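Local coordinates for IroE-like serine hydrolase (Shewanella oneidensis, PDB 3GFF), which probably hydrolyses ester bonds as an IroE-like serine hydrolase of the esterase D family, at residues Glu52-His57 / Ser249-Gly254; Gln63-Gly68 / Gly254-Ile259; Ala167-Leu172 / Glu245-Val250. All coordinates share one frame; numbering follows the deposited sequence.

Contact 1: Glu52-His57 / Ser249-Gly254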
ATOM      1  N   GLU A  52      15.358  -3.843   7.358  1.00 30.38           N
ATOM      2  CA  GLU A  52      14.956  -3.811   8.787  1.00 31.69           C
ATOM      3  C   GLU A  52      13.725  -2.971   8.978  1.00 30.37           C
ATOM      4  O   GLU A  52      12.907  -3.274   9.793  1.00 30.42           O
ATOM      5  CB  GLU A  52      16.023  -3.183   9.712  1.00 33.52           C
ATOM      6  CG  GLU A  52      17.453  -3.253   9.245  1.00 34.98           C
ATOM      7  CD  GLU A  52      17.716  -2.428   8.014  1.00 36.11           C
ATOM      8  OE1 GLU A  52      17.409  -1.210   7.983  1.00 38.45           O
ATOM      9  OE2 GLU A  52      18.261  -3.003   7.062  1.00 37.13           O
ATOM     10  N   ASP A  53      13.618  -1.913   8.199  1.00 31.39           N
ATOM     11  CA  ASP A  53      12.525  -0.935   8.275  1.00 31.12           C
ATOM     12  C   ASP A  53      11.461  -1.003   7.153  1.00 29.45           C
ATOM     13  O   ASP A  53      10.287  -0.746   7.418  1.00 27.13           O
ATOM     14  CB  ASP A  53      13.139   0.483   8.288  1.00 32.28           C
ATOM     15  CG  ASP A  53      13.944   0.768   9.556  1.00 33.05           C
ATOM     16  OD1 ASP A  53      13.780   0.048  10.551  1.00 33.84           O
ATOM     17  OD2 ASP A  53      14.727   1.721   9.576  1.00 33.73           O
ATOM     18  N   GLN A  54      11.865  -1.366   5.937  1.00 27.33           N
ATOM     19  CA  GLN A  54      10.958  -1.347   4.766  1.00 27.24           C
ATOM     20  C   GLN A  54      10.386  -2.713   4.298  1.00 27.31           C
ATOM     21  O   GLN A  54       9.379  -2.747   3.593  1.00 24.06           O
ATOM     22  CB  GLN A  54      11.683  -0.703   3.580  1.00 27.06           C
ATOM     23  CG  GLN A  54      12.249   0.736   3.810  1.00 26.42           C
ATOM     24  CD  GLN A  54      11.179   1.801   3.917  1.00 27.07           C
ATOM     25  OE1 GLN A  54      10.024   1.605   3.540  1.00 26.83           O
ATOM     26  NE2 GLN A  54      11.555   2.938   4.471  1.00 29.33           N
ATOM     27  N   PHE A  55      10.992  -3.823   4.720  1.00 27.34           N
ATOM     28  CA  PHE A  55      10.608  -5.141   4.195  1.00 28.75           C
ATOM     29  C   PHE A  55       9.160  -5.515   4.432  1.00 28.41           C
ATOM     30  O   PHE A  55       8.464  -5.904   3.490  1.00 28.88           O
ATOM     31  CB  PHE A  55      11.490  -6.272   4.746  1.00 29.07           C
ATOM     32  CG  PHE A  55      11.161  -7.612   4.150  1.00 28.47           C
ATOM     33  CD1 PHE A  55      11.696  -7.975   2.910  1.00 28.31           C
ATOM     34  CD2 PHE A  55      10.307  -8.482   4.799  1.00 28.44           C
ATOM     35  CE1 PHE A  55      11.397  -9.195   2.328  1.00 27.98           C
ATOM     36  CE2 PHE A  55       9.991  -9.715   4.224  1.00 28.60           C
ATOM     37  CZ  PHE A  55      10.545 -10.074   2.987  1.00 28.37           C
ATOM     38  N   ASP A  56       8.723  -5.402   5.679  1.00 29.00           N
ATOM     39  CA  ASP A  56       7.350  -5.749   6.065  1.00 28.97           C
ATOM     40  C   ASP A  56       6.218  -5.127   5.214  1.00 27.83           C
ATOM     41  O   ASP A  56       5.379  -5.858   4.708  1.00 26.29           O
ATOM     42  CB  ASP A  56       7.118  -5.443   7.543  1.00 31.43           C
ATOM     43  CG  ASP A  56       7.747  -6.471   8.472  1.00 33.85           C
ATOM     44  OD1 ASP A  56       8.637  -7.266   8.067  1.00 34.27           O
ATOM     45  OD2 ASP A  56       7.287  -6.504   9.638  1.00 36.43           O
ATOM     46  N   HIS A  57       6.181  -3.802   5.052  1.00 25.96           N
ATOM     47  CA  HIS A  57       5.090  -3.187   4.276  1.00 25.14           C
ATOM     48  C   HIS A  57       5.284  -3.382   2.786  1.00 24.25           C
ATOM     49  O   HIS A  57       4.301  -3.495   2.061  1.00 25.94           O
ATOM     50  CB  HIS A  57       4.858  -1.686   4.604  1.00 24.26           C
ATOM     51  CG  HIS A  57       5.877  -0.754   4.014  1.00 22.83           C
ATOM     52  ND1 HIS A  57       5.665  -0.053   2.842  1.00 22.72           N
ATOM     53  CD2 HIS A  57       7.101  -0.383   4.452  1.00 22.33           C
ATOM     54  CE1 HIS A  57       6.733   0.677   2.564  1.00 21.44           C
ATOM     55  NE2 HIS A  57       7.618   0.498   3.526  1.00 21.45           N
ATOM     56  N   SER A 249       7.034   8.750   3.807  1.00 23.90           N
ATOM     57  CA  SER A 249       5.773   8.074   3.347  1.00 23.97           C
ATOM     58  C   SER A 249       5.750   7.624   1.878  1.00 23.09           C
ATOM     59  O   SER A 249       4.909   6.814   1.489  1.00 24.28           O
ATOM     60  CB  SER A 249       4.536   8.951   3.560  1.00 22.21           C
ATOM     61  OG  SER A 249       4.367   9.897   2.507  1.00 24.08           O
ATOM     62  N   VAL A 250       6.633   8.159   1.058  1.00 22.11           N
ATOM     63  CA  VAL A 250       6.569   7.839  -0.362  1.00 23.75           C
ATOM     64  C   VAL A 250       7.141   6.454  -0.701  1.00 23.13           C
ATOM     65  O   VAL A 250       6.929   5.972  -1.812  1.00 23.76           O
ATOM     66  CB  VAL A 250       7.223   8.933  -1.244  1.00 23.22           C
ATOM     67  CG1 VAL A 250       8.767   8.737  -1.292  1.00 22.70           C
ATOM     68  CG2 VAL A 250       6.614   8.906  -2.659  1.00 22.50           C
ATOM     69  N   SER A 251       7.815   5.799   0.254  1.00 22.89           N
ATOM     70  CA  SER A 251       8.392   4.474   0.014  1.00 21.99           C
ATOM     71  C   SER A 251       7.327   3.507  -0.442  1.00 22.17           C
ATOM     72  O   SER A 251       7.523   2.743  -1.416  1.00 24.71           O
ATOM     73  CB  SER A 251       9.144   3.929   1.261  1.00 22.23           C
ATOM     74  OG  SER A 251       8.287   3.729   2.392  1.00 21.32           O
ATOM     75  N   HIS A 252       6.170   3.584   0.206  1.00 22.22           N
ATOM     76  CA  HIS A 252       5.071   2.662  -0.084  1.00 22.41           C
ATOM     77  C   HIS A 252       4.373   2.870  -1.445  1.00 22.02           C
ATOM     78  O   HIS A 252       4.330   1.918  -2.253  1.00 21.62           O
ATOM     79  CB  HIS A 252       4.050   2.714   1.025  1.00 22.78           C
ATOM     80  CG  HIS A 252       3.066   1.581   0.997  1.00 22.59           C
ATOM     81  ND1 HIS A 252       3.333   0.356   1.570  1.00 22.47           N
ATOM     82  CD2 HIS A 252       1.806   1.507   0.514  1.00 21.55           C
ATOM     83  CE1 HIS A 252       2.279  -0.431   1.429  1.00 22.29           C
ATOM     84  NE2 HIS A 252       1.333   0.248   0.800  1.00 21.25           N
ATOM     85  N   ILE A 253       3.790   4.062  -1.657  1.00 21.20           N
ATOM     86  CA  ILE A 253       3.075   4.396  -2.906  1.00 21.84           C
ATOM     87  C   ILE A 253       4.049   4.442  -4.076  1.00 22.10           C
ATOM     88  O   ILE A 253       3.651   4.232  -5.231  1.00 23.66           O
ATOM     89  CB  ILE A 253       2.205   5.751  -2.799  1.00 21.64           C
ATOM     90  CG1 ILE A 253       1.093   5.793  -3.861  1.00 22.63           C
ATOM     91  CG2 ILE A 253       3.069   7.015  -2.872  1.00 19.77           C
ATOM     92  CD1 ILE A 253       0.064   4.580  -3.823  1.00 22.21           C
ATOM     93  N   GLY A 254       5.320   4.754  -3.776  1.00 21.78           N
ATOM     94  CA  GLY A 254       6.397   4.791  -4.778  1.00 21.62           C
ATOM     95  C   GLY A 254       6.667   3.398  -5.343  1.00 21.78           C
ATOM     96  O   GLY A 254       6.817   3.234  -6.551  1.00 21.42           O
TER
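His-57 has its CG between the backbone N and the carbonyl carbon (chi1 76°), while the CG of His-252 is anti to its N (chi1 -166°), and with these torsions the two imidazoles meet rim to rim between helix 51-65 and helix 250-263. Both helices belong to the alpha/beta-hydrolase fold, and the segment axes, 10.7 Å apart, are bridged by polar side chains. ND1 of His-57 and ND1 of His-252 share a hydrogen bond of 2.7 Å, each nitrogen lying near the plane of the other ring, the planes inclined by 33°. On its far side the His-57 ring is held by Gln-54, one turn earlier: NE2 donates to Gln-54 OE1 at 2.6 Å, nearly straight. The same OE1 accepts from Ser-251 OG across the contact, so one amide oxygen joins both helices and fixes the ring's rotation. Were Gln-54 an alanine, His-57 NE2 and the Ser-251 hydroxyl would probably lose their common acceptor, and the imidazole could turn more freely. In the dimer, Phe-64 of the second subunit stacks on His-57, and His-252 NE2 bonds to its counterpart there. Ser-251 OG also passes close to the His-57 ring, 3.4 Å from its CE1.

Contact 2: Gln63-Gly68 / Gly254-Ile259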
ATOM      1  N   GLN A  63       3.295  -9.117  -2.391  1.00 23.75           N
ATOM      2  CA  GLN A  63       2.519 -10.350  -2.369  1.00 22.88           C
ATOM      3  C   GLN A  63       1.041 -10.046  -2.631  1.00 21.30           C
ATOM      4  O   GLN A  63       0.382 -10.809  -3.282  1.00 19.96           O
ATOM      5  CB  GLN A  63       2.678 -11.044  -1.020  1.00 26.20           C
ATOM      6  CG  GLN A  63       4.073 -11.669  -0.786  1.00 28.81           C
ATOM      7  CD  GLN A  63       4.223 -13.109  -1.316  1.00 31.75           C
ATOM      8  OE1 GLN A  63       3.264 -13.915  -1.298  1.00 35.05           O
ATOM      9  NE2 GLN A  63       5.442 -13.460  -1.751  1.00 32.90           N
ATOM     10  N   PHE A  64       0.511  -8.946  -2.099  1.00 19.87           N
ATOM     11  CA  PHE A  64      -0.888  -8.575  -2.343  1.00 18.68           C
ATOM     12  C   PHE A  64      -1.117  -8.305  -3.842  1.00 18.36           C
ATOM     13  O   PHE A  64      -2.029  -8.837  -4.437  1.00 16.70           O
ATOM     14  CB  PHE A  64      -1.326  -7.354  -1.505  1.00 17.91           C
ATOM     15  CG  PHE A  64      -2.719  -6.849  -1.847  1.00 17.12           C
ATOM     16  CD1 PHE A  64      -3.838  -7.362  -1.224  1.00 17.02           C
ATOM     17  CD2 PHE A  64      -2.882  -5.850  -2.812  1.00 17.57           C
ATOM     18  CE1 PHE A  64      -5.087  -6.910  -1.542  1.00 16.83           C
ATOM     19  CE2 PHE A  64      -4.129  -5.400  -3.148  1.00 16.73           C
ATOM     20  CZ  PHE A  64      -5.240  -5.930  -2.503  1.00 17.50           C
ATOM     21  N   LEU A  65      -0.254  -7.511  -4.449  1.00 20.65           N
ATOM     22  CA  LEU A  65      -0.388  -7.181  -5.873  1.00 22.00           C
ATOM     23  C   LEU A  65      -0.304  -8.382  -6.832  1.00 24.08           C
ATOM     24  O   LEU A  65      -0.693  -8.251  -7.990  1.00 24.86           O
ATOM     25  CB  LEU A  65       0.652  -6.132  -6.273  1.00 20.48           C
ATOM     26  CG  LEU A  65       0.456  -4.675  -5.826  1.00 20.50           C
ATOM     27  CD1 LEU A  65       1.653  -3.857  -6.157  1.00 20.08           C
ATOM     28  CD2 LEU A  65      -0.730  -4.105  -6.514  1.00 20.68           C
ATOM     29  N   SER A  66       0.178  -9.538  -6.370  1.00 26.07           N
ATOM     30  CA  SER A  66       0.288 -10.731  -7.244  1.00 28.05           C
ATOM     31  C   SER A  66      -0.528 -11.930  -6.798  1.00 29.12           C
ATOM     32  O   SER A  66      -0.264 -13.044  -7.232  1.00 30.38           O
ATOM     33  CB  SER A  66       1.742 -11.155  -7.367  1.00 28.59           C
ATOM     34  OG  SER A  66       2.288 -11.375  -6.083  1.00 30.46           O
ATOM     35  N   GLN A  67      -1.528 -11.729  -5.954  1.00 30.44           N
ATOM     36  CA  GLN A  67      -2.366 -12.843  -5.517  1.00 29.99           C
ATOM     37  C   GLN A  67      -3.691 -12.759  -6.281  1.00 30.04           C
ATOM     38  O   GLN A  67      -4.006 -11.739  -6.907  1.00 29.29           O
ATOM     39  CB  GLN A  67      -2.572 -12.820  -3.986  1.00 30.47           C
ATOM     40  CG  GLN A  67      -3.488 -11.670  -3.475  1.00 31.16           C
ATOM     41  CD  GLN A  67      -3.577 -11.570  -1.938  1.00 31.54           C
ATOM     42  OE1 GLN A  67      -2.626 -11.900  -1.211  1.00 33.08           O
ATOM     43  NE2 GLN A  67      -4.722 -11.097  -1.451  1.00 31.39           N
ATOM     44  N   GLY A  68      -4.469 -13.834  -6.228  1.00 30.40           N
ATOM     45  CA  GLY A  68      -5.773 -13.857  -6.891  1.00 30.82           C
ATOM     46  C   GLY A  68      -5.786 -14.332  -8.340  1.00 30.26           C
ATOM     47  O   GLY A  68      -4.786 -14.752  -8.883  1.00 31.52           O
ATOM     48  N   GLY A 254       5.320   4.754  -3.776  1.00 21.78           N
ATOM     49  CA  GLY A 254       6.397   4.791  -4.778  1.00 21.62           C
ATOM     50  C   GLY A 254       6.667   3.398  -5.343  1.00 21.78           C
ATOM     51  O   GLY A 254       6.817   3.234  -6.551  1.00 21.42           O
ATOM     52  N   LEU A 255       6.726   2.395  -4.467  1.00 20.92           N
ATOM     53  CA  LEU A 255       6.858   0.995  -4.890  1.00 20.97           C
ATOM     54  C   LEU A 255       5.539   0.563  -5.562  1.00 20.43           C
ATOM     55  O   LEU A 255       5.530  -0.073  -6.599  1.00 19.25           O
ATOM     56  CB  LEU A 255       7.144   0.088  -3.684  1.00 20.50           C
ATOM     57  CG  LEU A 255       7.237  -1.445  -3.916  1.00 20.85           C
ATOM     58  CD1 LEU A 255       8.481  -1.864  -4.745  1.00 18.22           C
ATOM     59  CD2 LEU A 255       7.217  -2.224  -2.549  1.00 20.62           C
ATOM     60  N   TYR A 256       4.411   0.926  -4.968  1.00 22.01           N
ATOM     61  CA  TYR A 256       3.138   0.585  -5.555  1.00 21.67           C
ATOM     62  C   TYR A 256       3.110   0.963  -7.045  1.00 22.11           C
ATOM     63  O   TYR A 256       2.876   0.123  -7.920  1.00 23.05           O
ATOM     64  CB  TYR A 256       2.011   1.253  -4.795  1.00 21.28           C
ATOM     65  CG  TYR A 256       0.633   0.806  -5.237  1.00 21.79           C
ATOM     66  CD1 TYR A 256      -0.013   1.405  -6.324  1.00 22.54           C
ATOM     67  CD2 TYR A 256      -0.036  -0.213  -4.563  1.00 21.36           C
ATOM     68  CE1 TYR A 256      -1.301   0.980  -6.731  1.00 22.15           C
ATOM     69  CE2 TYR A 256      -1.277  -0.650  -4.966  1.00 21.86           C
ATOM     70  CZ  TYR A 256      -1.918  -0.062  -6.053  1.00 21.87           C
ATOM     71  OH  TYR A 256      -3.191  -0.504  -6.415  1.00 21.71           O
ATOM     72  N   ASP A 257       3.419   2.214  -7.350  1.00 22.26           N
ATOM     73  CA  ASP A 257       3.312   2.677  -8.722  1.00 20.94           C
ATOM     74  C   ASP A 257       4.477   2.248  -9.560  1.00 22.33           C
ATOM     75  O   ASP A 257       4.325   2.048 -10.794  1.00 22.18           O
ATOM     76  CB  ASP A 257       3.221   4.177  -8.764  1.00 20.77           C
ATOM     77  CG  ASP A 257       1.941   4.689  -8.238  1.00 21.24           C
ATOM     78  OD1 ASP A 257       0.881   3.997  -8.386  1.00 19.66           O
ATOM     79  OD2 ASP A 257       2.004   5.843  -7.733  1.00 21.18           O
ATOM     80  N   GLY A 258       5.639   2.141  -8.916  1.00 22.10           N
ATOM     81  CA  GLY A 258       6.856   1.751  -9.608  1.00 20.69           C
ATOM     82  C   GLY A 258       6.809   0.330 -10.117  1.00 20.14           C
ATOM     83  O   GLY A 258       7.124   0.082 -11.260  1.00 22.07           O
ATOM     84  N   ILE A 259       6.380  -0.591  -9.263  1.00 19.84           N
ATOM     85  CA  ILE A 259       6.356  -2.030  -9.579  1.00 20.16           C
ATOM     86  C   ILE A 259       5.230  -2.375 -10.533  1.00 20.14           C
ATOM     87  O   ILE A 259       5.370  -3.316 -11.312  1.00 20.37           O
ATOM     88  CB  ILE A 259       6.274  -2.916  -8.277  1.00 19.82           C
ATOM     89  CG1 ILE A 259       6.963  -4.268  -8.509  1.00 20.61           C
ATOM     90  CG2 ILE A 259       4.852  -3.030  -7.766  1.00 18.50           C
ATOM     91  CD1 ILE A 259       8.503  -4.113  -8.811  1.00 20.35           C
TER
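Leu-65 reaches from the last turn of helix 51-65 toward helix 250-263, meeting Tyr-256 and Ile-259. Its CB leaves the backbone toward the other helix, and CG lies opposite the carbonyl carbon (chi1 -74°), which carries the fork to the partner helix. Neither CB nor CG touches the partner segment; the contact is made by the two methyls. Leu-65 CD1 meets the CG2 branch methyl of Ile-259 at 3.7 Å, and Leu-65 CD2 comes to 3.8 Å from CE2 of Tyr-256, approaching the ring obliquely. Tyr-256 and Ile-259 stand three residues apart on their helix, so the leucine fork straddles two neighbouring positions of one helix surface in the alpha/beta-hydrolase fold. Leu-62, one turn before Leu-65, packs on Ile-259, and Leu-61 on Tyr-256, continuing the apolar seam along helix 51-65. The phenol end of Tyr-256 has a different task: its OH is hydrogen-bonded to Glu-245 of the second subunit, and its side chain packs on Ile-253 of that subunit. Between the two segments the joint consists of carbon contacts alone, buried and without directional bonds, so the fit depends on the shapes of three side chains, while the tyrosine hydroxyl ties this region to the second subunit.

Contact 3: Ala167-Leu172 / Glu245-Val250. With IMD (imidazole), chain D.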
ATOM      1  N   ALA A 167      14.061   3.915  -7.618  1.00 22.52           N
ATOM      2  CA  ALA A 167      14.748   4.918  -6.771  1.00 22.29           C
ATOM      3  C   ALA A 167      13.668   5.806  -6.144  1.00 21.52           C
ATOM      4  O   ALA A 167      13.080   6.626  -6.808  1.00 21.36           O
ATOM      5  CB  ALA A 167      15.732   5.726  -7.595  1.00 18.83           C
ATOM      6  N   LEU A 168      13.387   5.575  -4.870  1.00 22.53           N
ATOM      7  CA  LEU A 168      12.283   6.220  -4.155  1.00 22.88           C
ATOM      8  C   LEU A 168      12.780   7.370  -3.253  1.00 23.37           C
ATOM      9  O   LEU A 168      13.320   7.171  -2.174  1.00 24.89           O
ATOM     10  CB  LEU A 168      11.504   5.165  -3.356  1.00 22.26           C
ATOM     11  CG  LEU A 168      11.118   3.883  -4.147  1.00 22.22           C
ATOM     12  CD1 LEU A 168      10.397   2.813  -3.264  1.00 20.82           C
ATOM     13  CD2 LEU A 168      10.316   4.271  -5.394  1.00 21.12           C
ATOM     14  N   ASP A 169      12.582   8.565  -3.758  1.00 24.57           N
ATOM     15  CA  ASP A 169      12.978   9.827  -3.134  1.00 24.64           C
ATOM     16  C   ASP A 169      14.441   9.809  -2.786  1.00 23.08           C
ATOM     17  O   ASP A 169      14.835  10.039  -1.663  1.00 24.54           O
ATOM     18  CB  ASP A 169      12.119  10.149  -1.935  1.00 24.23           C
ATOM     19  CG  ASP A 169      11.839  11.625  -1.824  1.00 25.04           C
ATOM     20  OD1 ASP A 169      11.671  12.260  -2.887  1.00 25.03           O
ATOM     21  OD2 ASP A 169      11.765  12.135  -0.694  1.00 23.97           O
ATOM     22  N   THR A 170      15.238   9.534  -3.797  1.00 24.18           N
ATOM     23  CA  THR A 170      16.709   9.416  -3.668  1.00 24.55           C
ATOM     24  C   THR A 170      17.328  10.634  -2.974  1.00 24.11           C
ATOM     25  O   THR A 170      16.983  11.777  -3.306  1.00 22.25           O
ATOM     26  CB  THR A 170      17.329   9.289  -5.058  1.00 25.65           C
ATOM     27  OG1 THR A 170      16.707   8.184  -5.729  1.00 27.29           O
ATOM     28  CG2 THR A 170      18.878   9.080  -4.997  1.00 24.73           C
ATOM     29  N   SER A 171      18.231  10.374  -2.027  1.00 24.08           N
ATOM     30  CA  SER A 171      18.939  11.426  -1.295  1.00 23.61           C
ATOM     31  C   SER A 171      20.111  11.992  -2.163  1.00 24.36           C
ATOM     32  O   SER A 171      21.285  11.874  -1.789  1.00 24.45           O
ATOM     33  CB  SER A 171      19.479  10.844   0.020  1.00 22.66           C
ATOM     34  OG  SER A 171      18.439  10.254   0.814  1.00 21.34           O
ATOM     35  N   LEU A 172      19.771  12.596  -3.303  1.00 23.55           N
ATOM     36  CA  LEU A 172      20.738  13.177  -4.230  1.00 23.77           C
ATOM     37  C   LEU A 172      21.492  14.352  -3.606  1.00 23.32           C
ATOM     38  O   LEU A 172      22.540  14.757  -4.112  1.00 23.80           O
ATOM     39  CB  LEU A 172      20.051  13.634  -5.546  1.00 24.25           C
ATOM     40  CG  LEU A 172      19.447  12.545  -6.461  1.00 24.76           C
ATOM     41  CD1 LEU A 172      18.727  13.153  -7.728  1.00 25.61           C
ATOM     42  CD2 LEU A 172      20.541  11.617  -6.925  1.00 24.15           C
ATOM     43  N   GLU A 245       2.920  13.549  -0.516  1.00 20.25           N
ATOM     44  CA  GLU A 245       3.730  12.605   0.201  1.00 20.03           C
ATOM     45  C   GLU A 245       4.987  13.269   0.776  1.00 21.06           C
ATOM     46  O   GLU A 245       5.458  14.346   0.310  1.00 19.11           O
ATOM     47  CB  GLU A 245       4.145  11.426  -0.707  1.00 20.47           C
ATOM     48  CG  GLU A 245       2.967  10.578  -1.289  1.00 20.25           C
ATOM     49  CD  GLU A 245       2.220   9.761  -0.261  1.00 20.18           C
ATOM     50  OE1 GLU A 245       2.799   9.345   0.767  1.00 19.71           O
ATOM     51  OE2 GLU A 245       1.032   9.511  -0.496  1.00 20.26           O
ATOM     52  N   THR A 246       5.510  12.608   1.809  1.00 22.16           N
ATOM     53  CA  THR A 246       6.716  13.021   2.494  1.00 22.15           C
ATOM     54  C   THR A 246       7.849  12.085   2.082  1.00 22.39           C
ATOM     55  O   THR A 246       7.660  11.054   1.425  1.00 18.78           O
ATOM     56  CB  THR A 246       6.565  12.928   4.008  1.00 22.33           C
ATOM     57  OG1 THR A 246       6.449  11.554   4.359  1.00 24.16           O
ATOM     58  CG2 THR A 246       5.346  13.704   4.527  1.00 22.29           C
ATOM     59  N   HIS A 247       9.051  12.454   2.489  1.00 22.76           N
ATOM     60  CA  HIS A 247      10.215  11.684   2.144  1.00 22.92           C
ATOM     61  C   HIS A 247      10.110  10.242   2.658  1.00 22.62           C
ATOM     62  O   HIS A 247      10.418   9.257   1.963  1.00 22.66           O
ATOM     63  CB  HIS A 247      11.440  12.391   2.719  1.00 22.55           C
ATOM     64  CG  HIS A 247      12.686  11.603   2.598  1.00 21.68           C
ATOM     65  ND1 HIS A 247      13.233  11.284   1.382  1.00 21.79           N
ATOM     66  CD2 HIS A 247      13.506  11.087   3.538  1.00 21.47           C
ATOM     67  CE1 HIS A 247      14.338  10.588   1.580  1.00 22.72           C
ATOM     68  NE2 HIS A 247      14.532  10.470   2.880  1.00 20.62           N
ATOM     69  N   GLN A 248       9.651  10.115   3.880  1.00 24.03           N
ATOM     70  CA  GLN A 248       9.452   8.786   4.434  1.00 25.44           C
ATOM     71  C   GLN A 248       8.181   8.068   3.888  1.00 23.88           C
ATOM     72  O   GLN A 248       8.278   6.908   3.490  1.00 23.55           O
ATOM     73  CB  GLN A 248       9.551   8.823   5.972  1.00 26.71           C
ATOM     74  CG  GLN A 248      11.026   9.004   6.462  1.00 27.17           C
ATOM     75  CD  GLN A 248      11.938   7.808   6.109  1.00 28.03           C
ATOM     76  OE1 GLN A 248      11.504   6.659   6.071  1.00 27.93           O
ATOM     77  NE2 GLN A 248      13.206   8.088   5.863  1.00 29.19           N
ATOM     78  N   SER A 249       7.034   8.750   3.807  1.00 23.90           N
ATOM     79  CA  SER A 249       5.773   8.074   3.347  1.00 23.97           C
ATOM     80  C   SER A 249       5.750   7.624   1.878  1.00 23.09           C
ATOM     81  O   SER A 249       4.909   6.814   1.489  1.00 24.28           O
ATOM     82  CB  SER A 249       4.536   8.951   3.560  1.00 22.21           C
ATOM     83  OG  SER A 249       4.367   9.897   2.507  1.00 24.08           O
ATOM     84  N   VAL A 250       6.633   8.159   1.058  1.00 22.11           N
ATOM     85  CA  VAL A 250       6.569   7.839  -0.362  1.00 23.75           C
ATOM     86  C   VAL A 250       7.141   6.454  -0.701  1.00 23.13           C
ATOM     87  O   VAL A 250       6.929   5.972  -1.812  1.00 23.76           O
ATOM     88  CB  VAL A 250       7.223   8.933  -1.244  1.00 23.22           C
ATOM     89  CG1 VAL A 250       8.767   8.737  -1.292  1.00 22.70           C
ATOM     90  CG2 VAL A 250       6.614   8.906  -2.659  1.00 22.50           C
TER
HETATM   91  N1  IMD D 332      17.422  12.058   3.288  1.00 41.22           N
HETATM   92  C2  IMD D 332      16.481  12.976   2.930  1.00 42.02           C
HETATM   93  N3  IMD D 332      15.812  13.385   4.048  1.00 42.26           N
HETATM   94  C4  IMD D 332      16.319  12.706   5.114  1.00 42.25           C
HETATM   95  C5  IMD D 332      17.343  11.875   4.631  1.00 41.86           C
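His-247 lies with one ring face under a bound imidazole, whose C2 sits 3.2 Å from His-247 NE2 and is offset toward the ring's rim. The ligand, probably from the crystallisation liquor, also donates from N1 to Ser-171 OG at 3.2 Å, and thus bridges the two segments. On the ring's edge, His-247 ND1 donates to Asp-169 OD2 at 2.7 Å with an N-H...O angle of 160°. The carboxylate oxygen lies in the plane of the ring, whereas the donor reaches it on the anti side, 26° out of the carboxylate plane. The histidine CG is trans to its backbone N (chi1 172°), which carries the ring across to the aspartate. With Ser-145, whose OG is hydrogen-bonded to His-247 NE2, the geometry is consistent with a Ser-His-Asp triad, in which Ser-145 would probably be the nucleophile on a GxSxG elbow. Asp-169 OD2 also accepts from His-216 NE2 and OD1 from the backbone N of Ala-202, so both carboxylate oxygens are engaged and the group is held in its orientation. Beside the polar pair, Val-250 CG1 packs on Asp-169 CB at 3.7 Å. The histidine loop is braced locally: Thr-246 OG1 accepts from Ser-249 N at 2.9 Å, an ST motif, and Thr-246 N donates to Ser-249 OG. Asp-169 directly follows strand 164-168 at its C-terminal end, with helix 146-156 packing on Thr-170 and Ser-171, and His-247 sits in the loop between strand 235-241 and helix 250-263.

All three contacts are largely buried; contact 3, with its partly exposed histidine, is the one that admits a small ligand. Contacts 1 and 2 join the same two helices, 51-65 and 250-263, at successive levels with centres about 12 Å apart, polar at one level and wholly apolar at the other. Contact 3 instead links a strand end to the loop leading into helix 250-263, and its histidine-carboxylate pair is consistent with a probable active site. It shares Ser-249 and Val-250 with contact 1, and Leu-168 packs against Ser-251 and Gly-254. The second subunit reaches all three, and contacts 2 and 3 supply opposite ends of an inter-subunit bond.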